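Local coordinates for clavulanic acid biosynthesis oligopeptide binding protein 2 (Streptomyces clavuligerus, PDB 2WOL), which probably binds oligopeptides as an extracellular solute-binding protein of family 5, and belongs to the biosynthetic pathway of the beta-lactamase inhibitor clavulanic acid, at residues A123-F128 and R149-P154; P142-P147 and I172-T177. All coordinates share one frame; numbering follows the deposited sequence.

Contact 1 of 2, residues A123-F128 and R149-P154; sequences AVQRVF and RPYPGP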
# COMPACT_ATOMS: atom_id res chain seq x y z
N ALA A 123 -20.85 -1.02 7.67
CA ALA A 123 -19.43 -0.72 7.56
C ALA A 123 -19.13 0.14 6.33
O ALA A 123 -18.41 1.15 6.42
CB ALA A 123 -18.62 -2.00 7.52
N VAL A 124 -19.69 -0.25 5.19
CA VAL A 124 -19.51 0.50 3.95
C VAL A 124 -20.14 1.90 4.05
O VAL A 124 -19.56 2.89 3.61
CB VAL A 124 -20.05 -0.30 2.73
CG1 VAL A 124 -20.03 0.54 1.47
CG2 VAL A 124 -19.24 -1.58 2.54
N GLN A 125 -21.32 1.96 4.67
CA GLN A 125 -21.99 3.24 4.89
C GLN A 125 -21.17 4.18 5.77
O GLN A 125 -21.11 5.38 5.50
CB GLN A 125 -23.38 3.02 5.48
CG GLN A 125 -24.37 2.50 4.46
CD GLN A 125 -25.73 2.15 5.02
OE1 GLN A 125 -26.66 1.88 4.26
NE2 GLN A 125 -25.86 2.11 6.34
N ARG A 126 -20.53 3.63 6.81
CA ARG A 126 -19.67 4.40 7.72
C ARG A 126 -18.59 5.20 6.99
O ARG A 126 -18.27 6.32 7.39
CB ARG A 126 -19.00 3.48 8.74
CG ARG A 126 -19.93 2.93 9.79
CD ARG A 126 -19.19 1.96 10.69
NE ARG A 126 -18.61 2.62 11.86
CZ ARG A 126 -17.31 2.70 12.14
NH1 ARG A 126 -16.40 2.17 11.33
NH2 ARG A 126 -16.92 3.32 13.24
N VAL A 127 -18.02 4.61 5.94
CA VAL A 127 -16.98 5.27 5.15
C VAL A 127 -17.44 6.64 4.64
O VAL A 127 -16.64 7.57 4.51
CB VAL A 127 -16.52 4.36 3.98
CG1 VAL A 127 -15.53 5.08 3.07
CG2 VAL A 127 -15.91 3.07 4.53
N PHE A 128 -18.74 6.77 4.37
CA PHE A 128 -19.31 8.01 3.86
C PHE A 128 -19.33 9.14 4.89
O PHE A 128 -19.42 10.31 4.52
CB PHE A 128 -20.74 7.78 3.35
CG PHE A 128 -20.80 7.08 2.02
CD1 PHE A 128 -20.49 5.73 1.91
CD2 PHE A 128 -21.18 7.78 0.87
CE1 PHE A 128 -20.55 5.08 0.69
CE2 PHE A 128 -21.24 7.14 -0.36
CZ PHE A 128 -20.93 5.79 -0.45
N ARG A 149 -28.43 12.30 -5.57
CA ARG A 149 -29.04 12.08 -4.26
C ARG A 149 -27.95 11.63 -3.28
O ARG A 149 -27.93 10.46 -2.89
CB ARG A 149 -30.17 11.05 -4.37
CG ARG A 149 -31.16 11.08 -3.22
CD ARG A 149 -32.29 10.06 -3.42
NE ARG A 149 -33.17 10.02 -2.25
CZ ARG A 149 -32.94 9.32 -1.15
NH1 ARG A 149 -31.84 8.58 -1.04
NH2 ARG A 149 -33.80 9.36 -0.14
N PRO A 150 -27.05 12.55 -2.89
CA PRO A 150 -25.87 12.19 -2.10
C PRO A 150 -26.21 11.52 -0.77
O PRO A 150 -27.16 11.92 -0.10
CB PRO A 150 -25.18 13.54 -1.85
CG PRO A 150 -25.63 14.39 -2.98
CD PRO A 150 -27.06 13.99 -3.21
N TYR A 151 -25.43 10.51 -0.41
CA TYR A 151 -25.62 9.80 0.85
C TYR A 151 -24.76 10.46 1.92
O TYR A 151 -23.54 10.55 1.77
CB TYR A 151 -25.27 8.32 0.68
CG TYR A 151 -25.40 7.52 1.95
CD1 TYR A 151 -26.65 7.31 2.54
CD2 TYR A 151 -24.28 6.98 2.57
CE1 TYR A 151 -26.77 6.58 3.70
CE2 TYR A 151 -24.39 6.24 3.74
CZ TYR A 151 -25.64 6.05 4.30
OH TYR A 151 -25.76 5.33 5.47
N PRO A 152 -25.39 10.94 3.01
CA PRO A 152 -24.67 11.69 4.04
C PRO A 152 -24.07 10.84 5.16
O PRO A 152 -23.63 11.39 6.18
CB PRO A 152 -25.76 12.60 4.61
CG PRO A 152 -26.99 11.77 4.54
CD PRO A 152 -26.84 10.85 3.32
N GLY A 153 -24.04 9.52 4.99
CA GLY A 153 -23.53 8.64 6.03
C GLY A 153 -24.62 8.20 7.00
O GLY A 153 -25.69 8.81 7.04
N PRO A 154 -24.33 7.16 7.81
CA PRO A 154 -25.35 6.50 8.62
C PRO A 154 -25.74 7.22 9.91
O PRO A 154 -26.65 6.76 10.61
CB PRO A 154 -24.69 5.16 8.96
CG PRO A 154 -23.25 5.49 9.04
CD PRO A 154 -23.00 6.54 7.98

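Contact 2 of 2, residues P142-P147 and I172-T177; sequences PLLDDP and IVFRLT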
# COMPACT_ATOMS: atom_id res chain seq x y z
N PRO A 142 -17.16 7.08 -4.46
CA PRO A 142 -17.64 7.32 -5.83
C PRO A 142 -18.32 6.12 -6.50
O PRO A 142 -19.16 6.30 -7.38
CB PRO A 142 -16.36 7.70 -6.59
CG PRO A 142 -15.24 7.21 -5.76
CD PRO A 142 -15.70 7.24 -4.34
N LEU A 143 -17.97 4.91 -6.07
CA LEU A 143 -18.55 3.71 -6.65
C LEU A 143 -19.99 3.46 -6.20
O LEU A 143 -20.74 2.75 -6.87
CB LEU A 143 -17.68 2.48 -6.34
CG LEU A 143 -16.34 2.38 -7.08
CD1 LEU A 143 -15.53 1.24 -6.50
CD2 LEU A 143 -16.55 2.21 -8.58
N LEU A 144 -20.37 4.04 -5.06
CA LEU A 144 -21.70 3.76 -4.48
C LEU A 144 -22.60 4.99 -4.30
O LEU A 144 -23.80 4.84 -4.08
CB LEU A 144 -21.55 3.01 -3.16
CG LEU A 144 -20.97 1.59 -3.24
CD1 LEU A 144 -20.62 1.08 -1.86
CD2 LEU A 144 -21.93 0.62 -3.94
N ASP A 145 -22.03 6.18 -4.40
CA ASP A 145 -22.79 7.41 -4.18
C ASP A 145 -23.57 7.83 -5.43
O ASP A 145 -23.04 7.80 -6.55
CB ASP A 145 -21.86 8.54 -3.74
CG ASP A 145 -22.56 9.57 -2.87
OD1 ASP A 145 -23.65 9.28 -2.33
OD2 ASP A 145 -22.00 10.67 -2.70
N ASP A 146 -24.82 8.24 -5.22
CA ASP A 146 -25.63 8.85 -6.26
C ASP A 146 -25.41 10.36 -6.22
O ASP A 146 -25.83 11.02 -5.26
CB ASP A 146 -27.10 8.51 -6.05
CG ASP A 146 -28.01 9.03 -7.16
OD1 ASP A 146 -27.54 9.79 -8.03
OD2 ASP A 146 -29.20 8.68 -7.14
N PRO A 147 -24.75 10.93 -7.24
CA PRO A 147 -24.50 12.37 -7.29
C PRO A 147 -25.78 13.21 -7.26
O PRO A 147 -25.75 14.35 -6.82
CB PRO A 147 -23.78 12.56 -8.63
CG PRO A 147 -23.14 11.23 -8.89
CD PRO A 147 -24.16 10.25 -8.42
N ILE A 172 -25.75 -9.78 0.36
CA ILE A 172 -25.49 -8.37 0.12
C ILE A 172 -25.21 -8.13 -1.36
O ILE A 172 -24.47 -8.89 -2.00
CB ILE A 172 -24.37 -7.81 1.05
CG1 ILE A 172 -24.32 -6.27 0.99
CG2 ILE A 172 -23.00 -8.46 0.77
CD1 ILE A 172 -23.62 -5.63 2.17
N VAL A 173 -25.83 -7.08 -1.91
CA VAL A 173 -25.70 -6.74 -3.32
C VAL A 173 -25.21 -5.29 -3.46
O VAL A 173 -25.83 -4.37 -2.93
CB VAL A 173 -27.04 -6.90 -4.08
CG1 VAL A 173 -26.88 -6.54 -5.55
CG2 VAL A 173 -27.58 -8.32 -3.93
N PHE A 174 -24.10 -5.11 -4.18
CA PHE A 174 -23.56 -3.78 -4.44
C PHE A 174 -23.84 -3.37 -5.89
O PHE A 174 -23.37 -4.01 -6.83
CB PHE A 174 -22.05 -3.76 -4.19
CG PHE A 174 -21.66 -4.04 -2.76
CD1 PHE A 174 -21.36 -5.33 -2.35
CD2 PHE A 174 -21.57 -3.00 -1.84
CE1 PHE A 174 -21.00 -5.60 -1.03
CE2 PHE A 174 -21.21 -3.26 -0.51
CZ PHE A 174 -20.92 -4.56 -0.11
N ARG A 175 -24.61 -2.30 -6.06
CA ARG A 175 -24.93 -1.78 -7.38
C ARG A 175 -24.07 -0.56 -7.65
O ARG A 175 -24.36 0.54 -7.18
CB ARG A 175 -26.42 -1.41 -7.48
CG ARG A 175 -27.39 -2.57 -7.33
CD ARG A 175 -28.81 -2.04 -7.37
NE ARG A 175 -29.82 -3.09 -7.45
CZ ARG A 175 -31.14 -2.85 -7.49
NH1 ARG A 175 -31.60 -1.61 -7.44
NH2 ARG A 175 -31.99 -3.87 -7.57
N LEU A 176 -22.99 -0.77 -8.40
CA LEU A 176 -21.98 0.27 -8.60
C LEU A 176 -22.40 1.30 -9.64
O LEU A 176 -23.21 1.01 -10.52
CB LEU A 176 -20.62 -0.35 -8.97
CG LEU A 176 -20.11 -1.53 -8.12
CD1 LEU A 176 -18.74 -1.98 -8.60
CD2 LEU A 176 -20.08 -1.20 -6.63
N THR A 177 -21.82 2.50 -9.53
CA THR A 177 -22.12 3.59 -10.45
C THR A 177 -21.42 3.42 -11.80
O THR A 177 -21.73 4.11 -12.77
CB THR A 177 -21.70 4.95 -9.85
OG1 THR A 177 -20.31 4.91 -9.50
CG2 THR A 177 -22.52 5.28 -8.62

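Contact 1 of 2, residues A123-F128 and R149-P154
Tyr151 sets its ring edge-on against the face of Phe128, a T-shaped stack that pins a proline-rich loop to the C-terminal part of helix 117-127 in this family 5 solute-binding fold. The ring centres lie 5.2 Å apart and the planes stand at 78°. Tyr151 CG lies anti to its backbone N (chi1 178°), directed toward the helix. Tyr151 CD2 does the touching, 3.5 Å from Phe128 CG.

Van der Waals packing continues along the same tyrosine. The extended Gln125 chain crosses it at about a right angle, with CB, CG and CD all near the hydroxyl; CD is 3.2 Å from Tyr151 OH. The amide NE2 is also close to this oxygen, but at an angle too poor for a hydrogen bond, while OE1 is held by the backbone N of Leu161.

Gly153 CA sits 4.0 Å from Phe128 CB. Glycine suits the place because, at a phi of 89°, a CB would jam against the carbonyl O of Pro152 and be crowded by Pro154 CD. Pro154, a compact apolar ring, then lies against Gln125 and Arg126 of helix 117-127. Its CG is 4.0 Å from Arg126 CA, and its CD rests 3.3 Å from Gln125 O.

Contact 2 of 2, residues P142-P147 and I172-T177
Thr177 OG1 donates to Pro142 O at 2.8 Å, the first of two hydrogen bonds that dock the end of helix 140-144 on the residues that follow strand 171-175, a strand of the four-stranded antiparallel sheet. The hydroxyl lies in the carbonyl plane, on a lone pair. With chi1 at 56°, OG1 sits between the backbone N and the carbonyl carbon of its own residue, a position from which it can meet this helix oxygen.

The second bond runs from Thr177 N to Leu143 O, 2.9 Å, with its donor tilted 31° from the carbonyl plane. Leu176 CA adds a CA-H...O contact to that same oxygen at 3.3 Å. Threonine suits the place because its hydroxyl and backbone N-H serve consecutive carbonyls in the last turn of the helix.

Apolar packing lies beside this polar clasp. Leu144 starts away from the strand, but its methyls come back to it: CD2 meets Leu176 CD2 at 3.7 Å, and CD1 approaches Phe174 CD2 at 4.2 Å. The branched leucine end thus offers two methyls to this layer, where Val124 and Val164 also pack on Leu144 and Phe174. On the other branch of the threonine, the methyl Thr177 CG2 rests 3.3 Å from Asp145 O.

Overall arrangement
From the N terminus the chain passes helix 117-127, helix 140-144, the loop carrying 149-154, then strands 164-166 and 171-175. Contact 1 closes the loop between 128 and 149 by folding 149-154 back on helix 117-127; contact 2 closes the one between 147 and 172. Their segments alternate, so the loops cross, and helix 140-144 lies within the first while the 149-154 loop lies within the second. The centres are 11 Å apart, and the two contacts touch: Asp145 OD1 probably accepts a hydrogen bond from Tyr151 N, and Val124 CG1 packs on Leu144 CD1. These atoms link the loop-to-helix join of contact 1 with contact 2, where helix 140-144 meets the end of strand 171-175.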